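Local structure of Cif-like 1 (Burkholderia cenocepacia, 7JQY) at residues Ala20-Arg25 / His39-Gly44; Trp61-His66 / Trp285-Asn290; Asp97-Ala102 / Ala129-Ala134; Lys142-Asp147 / Arg296-Phe301; Arg198-Leu203 / Ala279-His284. The protein probably hydrolyses epoxides, as a Cif-like enzyme of the alpha/beta hydrolase fold, and assembles into an octamer. The protein carries 1 engineered substitution. All coordinates share one frame; numbering follows the deposited sequence.

Overall arrangement
Contacts 1 and 4 each use a strand of the mixed alpha/beta hydrolase sheet, whereas contacts 2, 3 and 5 join loops and helices around it. Contact 1 comes first along the chain, on strand 37-43, and touches contact 2 about 14 Å away between centres. Contacts 3 and 5 are nested in the chain closed by contact 2, whose segments alternate with those of contact 4. Helix 124-135 and strand 140-146 link contacts 3 and 4, while helices 286-289 and 291-303 link contacts 2 and 4. Contact 5 lies about 11 Å from contact 2, centre to centre, and E289 joins them. C-terminal elements are thereby packed against much earlier parts of the fold.

Contact 1 (Ala20-Arg25 / His39-Gly44); sequences AGFERR and HYVTGG
Apolar packing between F22 and V41 forms one part of this small contact. The phenyl ring leaves its backbone with CG anti to the backbone N (chi1 -168°), and its rim atom CE1 comes to 4.4 Å from V41 CG1, the methyl lying at the ring edge and near the ring plane. The CB of V41 points toward the 20-25 segment. The touch is loose and gains substance from its surroundings: F22 stacks on the ring of F26, and both F22 and V41 rest on M68 of helix 68-73.

The weakly bonded helical turn at about 22-25 stands directly before strand 26-32, which forms an antiparallel pair with strand 37-43 at one side of the alpha/beta hydrolase sheet. The contact therefore closes the N-terminal lead-in onto the second strand of that pair.

Backbone packing forms the other part. R25 O sits 3.6 Å from G43 CA, an approach that the missing side chain of G43 permits, and it also lies 4.1 Å from T42 O. No hydrogen bond crosses the contact. Within the turn, R25 N donates to F22 O at 3.1 Å. On the strand, T42 OG1 is bonded to V78 O and the backbone of G43 pairs with V78. M13 of a second subunit also packs on V41.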
# COMPACT_ATOMS: atom_id res chain seq x y z
N ALA B 20 21.34 21.21 -24.86
CA ALA B 20 22.78 20.99 -24.78
C ALA B 20 23.50 22.24 -24.28
O ALA B 20 23.19 23.35 -24.69
CB ALA B 20 23.33 20.59 -26.14
N GLY B 21 24.44 22.05 -23.35
CA GLY B 21 25.23 23.14 -22.82
C GLY B 21 24.60 23.91 -21.68
O GLY B 21 25.25 24.81 -21.13
N PHE B 22 23.35 23.62 -21.34
CA PHE B 22 22.68 24.35 -20.27
C PHE B 22 23.44 24.25 -18.95
O PHE B 22 23.50 25.23 -18.19
CB PHE B 22 21.25 23.83 -20.11
CG PHE B 22 20.37 24.70 -19.24
CD1 PHE B 22 20.45 24.64 -17.86
CD2 PHE B 22 19.42 25.55 -19.81
CE1 PHE B 22 19.63 25.42 -17.06
CE2 PHE B 22 18.60 26.33 -19.02
CZ PHE B 22 18.71 26.27 -17.65
N GLU B 23 24.02 23.08 -18.65
CA GLU B 23 24.63 22.84 -17.34
C GLU B 23 25.80 23.77 -17.06
O GLU B 23 26.00 24.19 -15.92
CB GLU B 23 25.09 21.39 -17.21
CG GLU B 23 23.98 20.41 -16.88
CD GLU B 23 23.28 19.88 -18.12
OE1 GLU B 23 23.52 20.40 -19.23
OE2 GLU B 23 22.51 18.90 -17.98
N ARG B 24 26.59 24.09 -18.08
CA ARG B 24 27.79 24.90 -17.90
C ARG B 24 27.46 26.38 -17.85
O ARG B 24 28.31 27.18 -17.46
CB ARG B 24 28.78 24.63 -19.05
CG ARG B 24 29.34 23.25 -18.99
CD ARG B 24 30.48 23.23 -18.00
NE ARG B 24 30.52 22.01 -17.20
CZ ARG B 24 29.95 21.86 -16.01
NH1 ARG B 24 29.28 22.86 -15.44
NH2 ARG B 24 30.07 20.70 -15.37
N ARG B 25 26.24 26.75 -18.23
CA ARG B 25 25.87 28.16 -18.27
C ARG B 25 24.93 28.70 -17.19
O ARG B 25 24.84 29.92 -17.01
CB ARG B 25 25.32 28.52 -19.65
CG ARG B 25 26.34 28.45 -20.77
CD ARG B 25 25.72 28.83 -22.10
NE ARG B 25 25.09 30.15 -22.05
CZ ARG B 25 25.71 31.29 -22.31
NH1 ARG B 25 25.05 32.44 -22.24
NH2 ARG B 25 27.00 31.29 -22.63
N HIS B 39 14.42 29.69 -4.24
CA HIS B 39 15.37 29.06 -5.15
C HIS B 39 15.20 29.64 -6.55
O HIS B 39 14.08 29.92 -6.99
CB HIS B 39 15.16 27.55 -5.17
CG HIS B 39 15.93 26.83 -6.23
ND1 HIS B 39 15.35 26.42 -7.41
CD2 HIS B 39 17.21 26.41 -6.27
CE1 HIS B 39 16.26 25.80 -8.15
NE2 HIS B 39 17.40 25.78 -7.48
N TYR B 40 16.32 29.84 -7.25
CA TYR B 40 16.25 30.37 -8.60
C TYR B 40 17.45 29.88 -9.38
O TYR B 40 18.47 29.48 -8.81
CB TYR B 40 16.19 31.91 -8.63
CG TYR B 40 17.42 32.61 -8.08
CD1 TYR B 40 17.63 32.69 -6.70
CD2 TYR B 40 18.36 33.18 -8.92
CE1 TYR B 40 18.75 33.32 -6.18
CE2 TYR B 40 19.48 33.82 -8.41
CZ TYR B 40 19.67 33.88 -7.05
OH TYR B 40 20.79 34.51 -6.54
N VAL B 41 17.31 29.91 -10.69
CA VAL B 41 18.36 29.52 -11.61
C VAL B 41 18.74 30.75 -12.42
O VAL B 41 17.86 31.47 -12.91
CB VAL B 41 17.90 28.36 -12.52
CG1 VAL B 41 18.94 28.02 -13.56
CG2 VAL B 41 17.61 27.14 -11.66
N THR B 42 20.04 31.02 -12.52
CA THR B 42 20.49 32.26 -13.14
C THR B 42 21.68 32.01 -14.06
O THR B 42 22.47 31.08 -13.85
CB THR B 42 20.85 33.31 -12.08
OG1 THR B 42 21.07 34.56 -12.74
CG2 THR B 42 22.12 32.90 -11.30
N GLY B 43 21.78 32.85 -15.09
CA GLY B 43 22.85 32.81 -16.06
C GLY B 43 22.85 34.07 -16.91
O GLY B 43 21.98 34.94 -16.77
N GLY B 44 23.83 34.16 -17.81
CA GLY B 44 24.01 35.35 -18.61
C GLY B 44 24.94 36.34 -17.93
O GLY B 44 25.43 36.10 -16.82

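Contact 2 (Trp61-His66 / Trp285-Asn290); sequences WYTWRH and WLPDEN
R65 reaches across to D288 through a side chain whose CG, CD and tip each meet a neighbour. From CB, chi1 of 63° places CG between the backbone N and the carbonyl carbon, where CG lies 3.7 Å above one face of the H66 ring, toward its rim. CD then sits over the rim of the Y62 ring, 3.4 Å above its plane. At the tip, NH1 and NH2 both grip one oxygen, D288 OD1, at 3.0 and 2.9 Å respectively. This end-on salt bridge lies near the guanidinium plane, and NH2 uses the anti lone pair of OD1. NH1 also donates to Y62 O at 2.9 Å, which fixes the rotation of the group. D288 has further partners in Y211 and, through OD2, Y195. Beside the salt bridge, P287 CG packs 3.7 Å from W64 CZ3. The contact joins the loop after strand 50-54 to short helix 286-289, with W64 lying against V120 of strand 117-122 and both W64 and P287 against L294 of helix 291-303.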
# COMPACT_ATOMS: atom_id res chain seq x y z
N TRP B 61 10.84 26.48 -12.29
CA TRP B 61 11.71 27.19 -13.22
C TRP B 61 11.99 26.36 -14.47
O TRP B 61 12.24 26.92 -15.55
CB TRP B 61 13.03 27.55 -12.54
CG TRP B 61 13.94 26.36 -12.37
CD1 TRP B 61 14.03 25.55 -11.28
CD2 TRP B 61 14.85 25.83 -13.35
NE1 TRP B 61 14.94 24.55 -11.51
CE2 TRP B 61 15.46 24.70 -12.77
CE3 TRP B 61 15.20 26.20 -14.65
CZ2 TRP B 61 16.41 23.94 -13.45
CZ3 TRP B 61 16.15 25.44 -15.32
CH2 TRP B 61 16.74 24.32 -14.72
N TYR B 62 11.95 25.03 -14.34
CA TYR B 62 12.35 24.14 -15.43
C TYR B 62 11.54 24.36 -16.70
O TYR B 62 11.97 23.93 -17.78
CB TYR B 62 12.22 22.69 -14.94
CG TYR B 62 12.62 21.60 -15.94
CD1 TYR B 62 13.95 21.26 -16.13
CD2 TYR B 62 11.65 20.90 -16.65
CE1 TYR B 62 14.31 20.24 -17.02
CE2 TYR B 62 12.00 19.89 -17.54
CZ TYR B 62 13.33 19.57 -17.72
OH TYR B 62 13.68 18.57 -18.61
N THR B 63 10.39 25.03 -16.61
CA THR B 63 9.59 25.25 -17.80
C THR B 63 10.24 26.23 -18.77
O THR B 63 9.92 26.21 -19.96
CB THR B 63 8.17 25.71 -17.42
OG1 THR B 63 7.31 25.55 -18.55
CG2 THR B 63 8.15 27.17 -16.99
N TRP B 64 11.18 27.05 -18.31
CA TRP B 64 11.88 28.03 -19.13
C TRP B 64 13.16 27.49 -19.74
O TRP B 64 13.97 28.28 -20.25
CB TRP B 64 12.18 29.29 -18.31
CG TRP B 64 10.97 29.87 -17.66
CD1 TRP B 64 10.63 29.79 -16.35
CD2 TRP B 64 9.92 30.61 -18.30
NE1 TRP B 64 9.45 30.44 -16.12
CE2 TRP B 64 8.99 30.95 -17.30
CE3 TRP B 64 9.68 31.02 -19.61
CZ2 TRP B 64 7.83 31.68 -17.58
CZ3 TRP B 64 8.52 31.75 -19.89
CH2 TRP B 64 7.61 32.07 -18.88
N ARG B 65 13.37 26.17 -19.68
CA ARG B 65 14.66 25.60 -20.04
C ARG B 65 15.07 25.90 -21.48
O ARG B 65 16.26 26.04 -21.77
CB ARG B 65 14.64 24.09 -19.82
CG ARG B 65 13.64 23.37 -20.69
CD ARG B 65 13.34 22.00 -20.14
NE ARG B 65 12.32 21.33 -20.93
CZ ARG B 65 11.02 21.48 -20.73
NH1 ARG B 65 10.59 22.29 -19.75
NH2 ARG B 65 10.15 20.83 -21.50
N HIS B 66 14.10 26.02 -22.39
CA HIS B 66 14.39 26.28 -23.79
C HIS B 66 14.38 27.76 -24.12
O HIS B 66 14.72 28.12 -25.25
CB HIS B 66 13.38 25.57 -24.70
CG HIS B 66 13.41 24.08 -24.59
ND1 HIS B 66 14.53 23.34 -24.91
CD2 HIS B 66 12.47 23.19 -24.19
CE1 HIS B 66 14.27 22.06 -24.72
NE2 HIS B 66 13.03 21.94 -24.28
N TRP B 285 0.73 25.33 -22.92
CA TRP B 285 2.05 25.40 -22.29
C TRP B 285 3.07 25.98 -23.27
O TRP B 285 3.89 25.26 -23.84
CB TRP B 285 2.50 24.01 -21.80
CG TRP B 285 1.41 23.23 -21.12
CD1 TRP B 285 0.69 22.19 -21.66
CD2 TRP B 285 0.93 23.40 -19.78
NE1 TRP B 285 -0.21 21.71 -20.73
CE2 TRP B 285 -0.08 22.44 -19.57
CE3 TRP B 285 1.25 24.28 -18.74
CZ2 TRP B 285 -0.78 22.33 -18.37
CZ3 TRP B 285 0.56 24.17 -17.54
CH2 TRP B 285 -0.45 23.21 -17.37
N LEU B 286 3.04 27.30 -23.43
CA LEU B 286 3.88 27.94 -24.44
C LEU B 286 5.36 27.63 -24.28
O LEU B 286 5.99 27.26 -25.28
CB LEU B 286 3.62 29.45 -24.45
CG LEU B 286 3.04 29.98 -25.77
CD1 LEU B 286 2.92 31.49 -25.72
CD2 LEU B 286 3.89 29.53 -26.95
N PRO B 287 5.98 27.76 -23.09
CA PRO B 287 7.41 27.43 -22.99
C PRO B 287 7.73 25.97 -23.29
O PRO B 287 8.83 25.68 -23.78
CB PRO B 287 7.76 27.81 -21.54
CG PRO B 287 6.72 28.78 -21.14
CD PRO B 287 5.46 28.32 -21.83
N ASP B 288 6.83 25.04 -22.99
CA ASP B 288 7.09 23.64 -23.31
C ASP B 288 6.82 23.33 -24.78
O ASP B 288 7.57 22.57 -25.41
CB ASP B 288 6.23 22.71 -22.45
CG ASP B 288 6.62 22.75 -20.98
OD1 ASP B 288 7.69 22.19 -20.63
OD2 ASP B 288 5.86 23.34 -20.19
N GLU B 289 5.75 23.89 -25.34
CA GLU B 289 5.26 23.45 -26.64
C GLU B 289 5.94 24.17 -27.80
O GLU B 289 6.34 23.53 -28.77
CB GLU B 289 3.75 23.64 -26.72
CG GLU B 289 2.97 22.75 -25.80
CD GLU B 289 1.48 22.92 -25.99
OE1 GLU B 289 0.99 22.71 -27.13
OE2 GLU B 289 0.81 23.28 -25.00
N ASN B 290 6.06 25.49 -27.72
CA ASN B 290 6.60 26.30 -28.81
C ASN B 290 7.53 27.36 -28.26
O ASN B 290 7.24 28.57 -28.32
CB ASN B 290 5.46 26.93 -29.62
CG ASN B 290 5.86 27.29 -31.03
OD1 ASN B 290 7.05 27.29 -31.37
ND2 ASN B 290 4.88 27.59 -31.86
O HOH W 1 9.96 20.63 -24.27

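Contact 3 (Asp97-Ala102 / Ala129-Ala134); sequences DKASMA and AYAYAA
The Y132 ring meets A102 obliquely, with CD2 4.1 Å from A102 O. A second flat group, the D97 carboxylate, caps the start of helix 98-111: its OD2 accepts from S100 OG on the syn lone pair and from S100 N, which stands above the carboxylate plane. Between the helices the touching is done by alanine methyls. A102 CB rests 3.6 Å from Y132 N and 4.0 Å from A131 CB, while A131 CB approaches A99 CA to 3.8 Å. These short side chains let the segment axes come within 7.9 Å at a crossing angle of -71°. Helix 98-111 thereby packs on the helix that follows strand 117-122 and the tight turn where alpha/beta hydrolases carry the nucleophile elbow, here with engineered S123. K98 turns its end away, NZ forming a salt bridge with D234. No hydrogen bond joins the segments directly; cohesion rests on van der Waals packing of aliphatic groups and on Q135, whose NE2 bonds to A131 O and weakly to A99 O.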
# COMPACT_ATOMS: atom_id res chain seq x y z
N ASP B 97 -1.26 34.80 -1.48
CA ASP B 97 -1.93 35.79 -2.33
C ASP B 97 -0.91 36.37 -3.30
O ASP B 97 0.26 36.55 -2.96
CB ASP B 97 -2.55 36.91 -1.50
CG ASP B 97 -1.51 37.62 -0.65
OD1 ASP B 97 -1.11 37.05 0.39
OD2 ASP B 97 -1.09 38.73 -1.04
N LYS B 98 -1.36 36.66 -4.52
CA LYS B 98 -0.40 36.97 -5.58
C LYS B 98 0.30 38.29 -5.35
O LYS B 98 1.47 38.44 -5.73
CB LYS B 98 -1.11 36.95 -6.94
CG LYS B 98 -1.88 35.66 -7.21
CD LYS B 98 -1.02 34.44 -6.84
CE LYS B 98 -1.85 33.19 -6.63
NZ LYS B 98 -2.75 33.23 -5.45
N ALA B 99 -0.37 39.27 -4.74
CA ALA B 99 0.28 40.56 -4.47
C ALA B 99 1.47 40.38 -3.53
O ALA B 99 2.53 40.98 -3.75
CB ALA B 99 -0.72 41.56 -3.89
N SER B 100 1.31 39.59 -2.48
CA SER B 100 2.42 39.36 -1.57
C SER B 100 3.52 38.54 -2.23
O SER B 100 4.71 38.79 -1.98
CB SER B 100 1.92 38.66 -0.31
OG SER B 100 1.20 39.57 0.50
N MET B 101 3.16 37.59 -3.09
CA MET B 101 4.17 36.82 -3.80
C MET B 101 4.98 37.70 -4.73
O MET B 101 6.17 37.43 -4.96
CB MET B 101 3.50 35.69 -4.57
CG MET B 101 2.91 34.64 -3.67
SD MET B 101 2.18 33.29 -4.57
CE MET B 101 3.55 32.75 -5.59
N ALA B 102 4.37 38.74 -5.29
CA ALA B 102 5.14 39.71 -6.06
C ALA B 102 6.17 40.39 -5.18
O ALA B 102 7.28 40.69 -5.64
CB ALA B 102 4.21 40.72 -6.72
N ALA B 129 3.38 38.41 -11.77
CA ALA B 129 4.04 39.41 -12.61
C ALA B 129 3.18 40.65 -12.77
O ALA B 129 3.69 41.78 -12.75
CB ALA B 129 4.39 38.81 -13.97
N TYR B 130 1.86 40.47 -12.93
CA TYR B 130 0.98 41.63 -13.04
C TYR B 130 0.95 42.42 -11.74
O TYR B 130 1.05 43.65 -11.75
CB TYR B 130 -0.44 41.20 -13.43
CG TYR B 130 -1.43 42.33 -13.27
CD1 TYR B 130 -1.43 43.41 -14.15
CD2 TYR B 130 -2.36 42.33 -12.24
CE1 TYR B 130 -2.33 44.45 -14.01
CE2 TYR B 130 -3.25 43.37 -12.08
CZ TYR B 130 -3.23 44.43 -12.97
OH TYR B 130 -4.13 45.46 -12.82
N ALA B 131 0.83 41.72 -10.61
CA ALA B 131 0.83 42.39 -9.31
C ALA B 131 2.15 43.11 -9.06
O ALA B 131 2.17 44.14 -8.38
CB ALA B 131 0.54 41.39 -8.19
N TYR B 132 3.24 42.58 -9.60
CA TYR B 132 4.52 43.29 -9.52
C TYR B 132 4.44 44.61 -10.26
O TYR B 132 4.78 45.67 -9.72
CB TYR B 132 5.63 42.40 -10.10
CG TYR B 132 7.06 42.76 -9.71
CD1 TYR B 132 7.47 44.09 -9.56
CD2 TYR B 132 8.01 41.76 -9.52
CE1 TYR B 132 8.77 44.41 -9.22
CE2 TYR B 132 9.31 42.07 -9.18
CZ TYR B 132 9.69 43.39 -9.03
OH TYR B 132 10.99 43.68 -8.70
N ALA B 133 3.94 44.58 -11.51
CA ALA B 133 3.86 45.80 -12.30
C ALA B 133 2.84 46.78 -11.73
O ALA B 133 3.04 47.99 -11.81
CB ALA B 133 3.51 45.47 -13.75
N ALA B 134 1.77 46.27 -11.12
CA ALA B 134 0.75 47.17 -10.58
C ALA B 134 1.26 47.89 -9.34
O ALA B 134 0.95 49.07 -9.13
CB ALA B 134 -0.52 46.40 -10.26

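Contact 4 (Lys142-Asp147 / Arg296-Phe301); sequences KLAMLD and RQLLDF
The strand bearing K142 and A144 runs nearly antiparallel to the helix bearing L298 and F301, at 160° with axes 10.2 Å apart. K142 and F301 slide past each other in opposite directions. The lysine chain is extended beyond CG and carries CD over the centre of the phenyl face, 4.2 Å from the ring centroid, a CH-pi contact. NZ then continues to F301 O, donating at 2.9 Å in the carbonyl plane onto a lone pair. The ring, set with CG anti to the backbone N (chi1 -179°), brings CE2 to 3.4 Å from L143 O. One turn earlier, L298 CD2 meets A144 CB at 3.7 Å. Helix 291-303 thus packs on the parallel part of the alpha/beta hydrolase sheet, running against the strand direction, L298 also touching V120 and F301 touching L251 on the strands flanking 140-146. With NZ near the helix C-terminus, where it also makes a weak bond to E304 O, the lysine charge would probably be favoured by the carbonyl end of the helix, while its methylenes cover F301.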
# COMPACT_ATOMS: atom_id res chain seq x y z
N LYS B 142 9.40 46.26 -19.15
CA LYS B 142 8.45 45.63 -20.06
C LYS B 142 7.90 44.38 -19.38
O LYS B 142 8.57 43.76 -18.54
CB LYS B 142 9.09 45.27 -21.41
CG LYS B 142 9.38 46.46 -22.30
CD LYS B 142 10.19 46.05 -23.51
CE LYS B 142 10.55 47.25 -24.36
NZ LYS B 142 11.63 46.95 -25.34
N LEU B 143 6.67 44.02 -19.75
CA LEU B 143 5.96 42.90 -19.14
C LEU B 143 5.36 42.03 -20.24
O LEU B 143 4.71 42.55 -21.15
CB LEU B 143 4.87 43.42 -18.20
CG LEU B 143 3.89 42.39 -17.63
CD1 LEU B 143 4.61 41.48 -16.65
CD2 LEU B 143 2.70 43.09 -16.98
N ALA B 144 5.62 40.72 -20.17
CA ALA B 144 5.08 39.75 -21.12
C ALA B 144 4.16 38.79 -20.39
O ALA B 144 4.54 38.20 -19.37
CB ALA B 144 6.20 38.98 -21.83
N MET B 145 2.94 38.63 -20.92
CA MET B 145 1.89 37.87 -20.25
C MET B 145 1.50 36.67 -21.11
O MET B 145 1.04 36.85 -22.24
CB MET B 145 0.68 38.77 -19.98
CG MET B 145 1.03 39.99 -19.11
SD MET B 145 -0.40 41.02 -18.72
CE MET B 145 -0.82 40.37 -17.10
N LEU B 146 1.63 35.47 -20.55
CA LEU B 146 1.49 34.24 -21.33
C LEU B 146 0.33 33.38 -20.82
O LEU B 146 0.18 33.18 -19.61
CB LEU B 146 2.77 33.39 -21.28
CG LEU B 146 4.14 33.99 -21.60
CD1 LEU B 146 5.17 32.86 -21.74
CD2 LEU B 146 4.12 34.84 -22.85
N ASP B 147 -0.46 32.88 -21.76
CA ASP B 147 -1.27 31.67 -21.63
C ASP B 147 -2.55 31.77 -20.80
O ASP B 147 -3.55 31.14 -21.15
CB ASP B 147 -0.39 30.54 -21.07
CG ASP B 147 0.73 30.16 -22.03
OD1 ASP B 147 0.51 30.24 -23.25
OD2 ASP B 147 1.84 29.80 -21.56
N ARG B 296 11.29 34.01 -30.03
CA ARG B 296 11.26 35.02 -31.09
C ARG B 296 10.43 36.23 -30.69
O ARG B 296 10.79 37.37 -30.98
CB ARG B 296 10.72 34.41 -32.39
CG ARG B 296 10.66 35.40 -33.55
CD ARG B 296 12.02 36.00 -33.83
NE ARG B 296 11.97 37.00 -34.89
CZ ARG B 296 13.02 37.71 -35.30
NH1 ARG B 296 14.21 37.53 -34.73
NH2 ARG B 296 12.88 38.60 -36.27
N GLN B 297 9.31 35.98 -30.02
CA GLN B 297 8.41 37.03 -29.57
C GLN B 297 9.05 37.84 -28.45
O GLN B 297 8.98 39.07 -28.46
CB GLN B 297 7.10 36.39 -29.13
CG GLN B 297 6.25 35.98 -30.33
CD GLN B 297 5.71 37.19 -31.05
OE1 GLN B 297 5.62 38.27 -30.46
NE2 GLN B 297 5.32 37.02 -32.30
N LEU B 298 9.76 37.19 -27.53
CA LEU B 298 10.34 37.93 -26.42
C LEU B 298 11.50 38.82 -26.86
O LEU B 298 11.57 40.00 -26.48
CB LEU B 298 10.81 36.97 -25.33
CG LEU B 298 9.75 36.25 -24.50
CD1 LEU B 298 10.41 35.24 -23.56
CD2 LEU B 298 8.92 37.24 -23.69
N LEU B 299 12.38 38.31 -27.72
CA LEU B 299 13.53 39.10 -28.15
C LEU B 299 13.08 40.31 -28.96
O LEU B 299 13.62 41.41 -28.78
CB LEU B 299 14.52 38.23 -28.92
CG LEU B 299 15.29 37.29 -27.98
CD1 LEU B 299 16.19 36.31 -28.71
CD2 LEU B 299 16.08 38.09 -26.96
N ASP B 300 12.09 40.14 -29.85
CA ASP B 300 11.56 41.27 -30.61
C ASP B 300 10.95 42.31 -29.69
O ASP B 300 11.14 43.52 -29.88
CB ASP B 300 10.48 40.79 -31.57
CG ASP B 300 11.02 40.40 -32.90
OD1 ASP B 300 12.09 40.94 -33.27
OD2 ASP B 300 10.40 39.56 -33.58
N PHE B 301 10.24 41.86 -28.66
CA PHE B 301 9.59 42.75 -27.72
C PHE B 301 10.62 43.50 -26.87
O PHE B 301 10.39 44.66 -26.51
CB PHE B 301 8.64 41.94 -26.85
CG PHE B 301 7.89 42.74 -25.84
CD1 PHE B 301 7.27 43.92 -26.20
CD2 PHE B 301 7.77 42.29 -24.54
CE1 PHE B 301 6.56 44.64 -25.27
CE2 PHE B 301 7.07 43.01 -23.60
CZ PHE B 301 6.46 44.19 -23.97

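Contact 5 (Arg198-Leu203 / Ala279-His284); sequences RTHVAL and APNTGH
R198 and H284 bring together two loops of the alpha/beta hydrolase fold: the one leaving helix 187-198, in the helical region inserted between strands 140-146 and 250-255, and the one after strand 274-279. The latter loop usually carries the histidine of the catalytic machinery in this superfamily, and the place of H284 is consistent with that role.

Two hydrogen bonds cross between the loops. H284 N donates to R198 O at 2.9 Å, nearly along the C=O axis. H200 ND1 makes a weak bond of 3.4 Å to N281 O, which lies at the edge of the imidazole and in its plane. The H200 ring and the N281 amide lie side by side with their planes 22° apart.

Packing fills in between. R198 CB and H284 CB touch at 3.7 Å, and H200 CB sits 3.7 Å from G283 N. Having no side chain, G283 can lie close against the backbone of R198 and T199.

Among outside partners, E289 OE1 accepts from the backbone N of G283, H200 and V201, tying both loops to one carboxylate, and H284 ND1 is bonded to S258 OG. R37 of a third subunit donates to T199 O. V201 CG2, anti to its carbonyl carbon and beside the backbone N, reaches 3.6 Å from N281 O.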
# COMPACT_ATOMS: atom_id res chain seq x y z
N ARG B 198 -4.19 19.55 -21.90
CA ARG B 198 -4.12 20.95 -22.31
C ARG B 198 -3.00 21.23 -23.30
O ARG B 198 -2.86 22.37 -23.75
CB ARG B 198 -3.94 21.84 -21.07
CG ARG B 198 -5.15 21.84 -20.13
CD ARG B 198 -4.77 22.37 -18.72
NE ARG B 198 -5.96 22.60 -17.91
CZ ARG B 198 -6.66 21.63 -17.33
NH1 ARG B 198 -6.28 20.36 -17.44
NH2 ARG B 198 -7.75 21.94 -16.63
N THR B 199 -2.18 20.24 -23.63
CA THR B 199 -1.14 20.45 -24.63
C THR B 199 -1.69 20.13 -26.01
O THR B 199 -2.70 19.43 -26.17
CB THR B 199 0.10 19.60 -24.33
OG1 THR B 199 1.22 20.08 -25.08
CG2 THR B 199 -0.13 18.14 -24.67
N HIS B 200 -1.05 20.69 -27.02
CA HIS B 200 -1.31 20.27 -28.39
C HIS B 200 -0.08 19.69 -29.06
O HIS B 200 -0.19 18.74 -29.84
CB HIS B 200 -1.87 21.41 -29.26
CG HIS B 200 -2.27 20.97 -30.63
ND1 HIS B 200 -1.57 21.32 -31.76
CD2 HIS B 200 -3.29 20.19 -31.05
CE1 HIS B 200 -2.14 20.78 -32.82
NE2 HIS B 200 -3.19 20.08 -32.41
N VAL B 201 1.09 20.27 -28.79
CA VAL B 201 2.36 19.67 -29.18
C VAL B 201 2.66 18.52 -28.23
O VAL B 201 2.58 18.67 -27.01
CB VAL B 201 3.48 20.72 -29.16
CG1 VAL B 201 4.84 20.08 -29.44
CG2 VAL B 201 3.18 21.83 -30.18
N ALA B 202 3.03 17.37 -28.80
CA ALA B 202 3.37 16.21 -27.98
C ALA B 202 4.63 16.49 -27.16
O ALA B 202 5.66 16.90 -27.71
CB ALA B 202 3.57 14.98 -28.85
N LEU B 203 4.55 16.26 -25.85
CA LEU B 203 5.67 16.43 -24.95
C LEU B 203 6.15 15.08 -24.42
O LEU B 203 5.43 14.07 -24.46
CB LEU B 203 5.30 17.34 -23.78
CG LEU B 203 4.60 18.62 -24.25
CD1 LEU B 203 3.87 19.27 -23.09
CD2 LEU B 203 5.62 19.55 -24.86
N ALA B 279 0.22 31.90 -30.94
CA ALA B 279 1.14 30.88 -31.43
C ALA B 279 0.37 29.84 -32.23
O ALA B 279 -0.61 29.28 -31.72
CB ALA B 279 1.87 30.21 -30.27
N PRO B 280 0.79 29.53 -33.46
CA PRO B 280 0.05 28.56 -34.26
C PRO B 280 0.30 27.14 -33.77
O PRO B 280 1.39 26.81 -33.30
CB PRO B 280 0.60 28.76 -35.68
CG PRO B 280 1.81 29.63 -35.56
CD PRO B 280 2.03 29.97 -34.11
N ASN B 281 -0.75 26.32 -33.86
CA ASN B 281 -0.73 24.90 -33.49
C ASN B 281 -0.06 24.66 -32.14
O ASN B 281 0.76 23.76 -31.98
CB ASN B 281 -0.05 24.08 -34.59
CG ASN B 281 -0.89 24.00 -35.86
OD1 ASN B 281 -0.42 24.37 -36.94
ND2 ASN B 281 -2.12 23.53 -35.75
N THR B 282 -0.48 25.44 -31.14
CA THR B 282 0.15 25.44 -29.82
C THR B 282 -0.93 25.37 -28.75
O THR B 282 -1.98 26.01 -28.87
CB THR B 282 1.00 26.69 -29.60
OG1 THR B 282 2.03 26.74 -30.60
CG2 THR B 282 1.65 26.68 -28.22
N GLY B 283 -0.68 24.57 -27.72
CA GLY B 283 -1.65 24.47 -26.65
C GLY B 283 -1.41 25.45 -25.52
O GLY B 283 -0.92 26.56 -25.73
N HIS B 284 -1.67 24.99 -24.30
CA HIS B 284 -1.67 25.84 -23.12
C HIS B 284 -0.28 26.14 -22.59
O HIS B 284 -0.11 27.14 -21.89
CB HIS B 284 -2.50 25.15 -22.03
CG HIS B 284 -2.78 26.01 -20.83
ND1 HIS B 284 -3.68 27.06 -20.86
CD2 HIS B 284 -2.30 25.96 -19.57
CE1 HIS B 284 -3.73 27.62 -19.66
NE2 HIS B 284 -2.90 26.97 -18.86